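Local coordinates for probable acetyltransferases (Chromobacterium violaceum, PDB 3PZJ), which probably transfers an acetyl group from acetyl-CoA to an acceptor amine, possibly the N-terminal serine or alanine of a protein, as a GNAT-family acetyltransferase, at residues A[51-54]-A[55-58]. Numbering follows the deposited sequence.
Sequences AALF and RLFA
Arg-55 folds its side chain back over the preceding turn of helix 46-58, laying one face of its guanidinium over the carbonyl of Ala-51, whose O sits 3.7 Å above the centre of that plane. NH2 comes within 3.5 Å of Ala-51 CB, while NH1 lies as close to Ala-52 CA. The chain runs this way because CG is anti to the carbonyl carbon (chi1 -72°) and a bend at chi3 brings the flat end over Ala-51 and Ala-52. Ala-51 O also accepts the backbone N-H of Arg-55 in the helical i to i+4 bond (3.1 Å).

One turn on, the pattern changes: Phe-54 O accepts from both Ala-58 N at 2.9 Å and Phe-57 N at 3.2 Å, the latter from above the carbonyl plane. Ala-58 CB meets the Phe-54 ring over one face, offset toward its rim, 4.2 Å from CE2. On the inner side, Leu-53 and Phe-57 both pack on Phe-107 of strand 106-114, joining the first helix of the GNAT domain to its sheet. A cationic plane lying over a carbonyl oxygen is probably held by dispersion and a modest electrostatic attraction rather than by a hydrogen bond from the guanidinium.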
loop_
_atom_site.group_PDB
_atom_site.type_symbol
_atom_site.label_atom_id
_atom_site.label_comp_id
_atom_site.label_asym_id
_atom_site.label_seq_id
_atom_site.Cartn_x
_atom_site.Cartn_y
_atom_site.Cartn_z
ATOM N N ALA A 51 26.715 -11.185 6.899
ATOM C CA ALA A 51 27.145 -12.584 7.191
ATOM C C ALA A 51 26.680 -13.066 8.567
ATOM O O ALA A 51 26.223 -14.187 8.696
ATOM C CB ALA A 51 28.691 -12.730 7.048
ATOM N N ALA A 52 26.689 -12.176 9.554
ATOM C CA ALA A 52 26.209 -12.529 10.877
ATOM C C ALA A 52 24.741 -12.843 10.826
ATOM O O ALA A 52 24.289 -13.820 11.456
ATOM C CB ALA A 52 26.488 -11.460 11.881
ATOM N N LEU A 53 23.975 -12.024 10.107
ATOM C CA LEU A 53 22.528 -12.256 10.073
ATOM C C LEU A 53 22.249 -13.521 9.310
ATOM O O LEU A 53 21.367 -14.249 9.675
ATOM C CB LEU A 53 21.790 -11.069 9.419
ATOM C CG LEU A 53 21.736 -9.835 10.335
ATOM C CD1 LEU A 53 21.283 -8.655 9.457
ATOM C CD2 LEU A 53 20.824 -10.007 11.572
ATOM N N PHE A 54 22.991 -13.765 8.223
ATOM C CA PHE A 54 22.791 -14.986 7.478
ATOM C C PHE A 54 22.905 -16.207 8.385
ATOM O O PHE A 54 22.055 -17.085 8.356
ATOM C CB PHE A 54 23.831 -15.064 6.363
ATOM C CG PHE A 54 23.792 -16.333 5.595
ATOM C CD1 PHE A 54 22.703 -16.654 4.848
ATOM C CD2 PHE A 54 24.804 -17.254 5.706
ATOM C CE1 PHE A 54 22.632 -17.779 4.166
ATOM C CE2 PHE A 54 24.724 -18.431 5.012
ATOM C CZ PHE A 54 23.637 -18.679 4.226
ATOM N N ARG A 55 23.979 -16.258 9.171
ATOM C CA ARG A 55 24.284 -17.422 10.062
ATOM C C ARG A 55 23.182 -17.642 11.038
ATOM O O ARG A 55 22.897 -18.767 11.377
ATOM C CB ARG A 55 25.532 -17.191 10.863
ATOM C CG ARG A 55 26.736 -17.283 10.013
ATOM C CD ARG A 55 28.024 -17.121 10.861
ATOM N NE ARG A 55 29.026 -16.483 10.034
ATOM C CZ ARG A 55 29.509 -15.248 10.181
ATOM N NH1 ARG A 55 29.160 -14.459 11.201
ATOM N NH2 ARG A 55 30.403 -14.823 9.301
ATOM N N LEU A 56 22.564 -16.554 11.495
ATOM C CA LEU A 56 21.536 -16.660 12.485
ATOM C C LEU A 56 20.368 -17.559 12.037
ATOM O O LEU A 56 19.765 -18.253 12.884
ATOM C CB LEU A 56 21.035 -15.271 12.826
ATOM C CG LEU A 56 20.541 -14.920 14.183
ATOM C CD1 LEU A 56 21.637 -15.206 15.240
ATOM C CD2 LEU A 56 20.167 -13.376 14.082
ATOM N N PHE A 57 20.047 -17.574 10.737
ATOM C CA PHE A 57 18.895 -18.329 10.255
ATOM C C PHE A 57 19.301 -19.532 9.405
ATOM O O PHE A 57 18.468 -20.385 9.140
ATOM C CB PHE A 57 17.967 -17.419 9.463
ATOM C CG PHE A 57 17.561 -16.228 10.229
ATOM C CD1 PHE A 57 16.628 -16.330 11.236
ATOM C CD2 PHE A 57 18.183 -15.014 9.992
ATOM C CE1 PHE A 57 16.281 -15.190 11.948
ATOM C CE2 PHE A 57 17.874 -13.904 10.725
ATOM C CZ PHE A 57 16.953 -13.961 11.673
ATOM N N ALA A 58 20.582 -19.560 8.976
ATOM C CA ALA A 58 21.123 -20.588 8.061
ATOM C C ALA A 58 20.679 -21.960 8.485
ATOM O O ALA A 58 20.445 -22.843 7.636
ATOM C CB ALA A 58 22.672 -20.562 8.053
#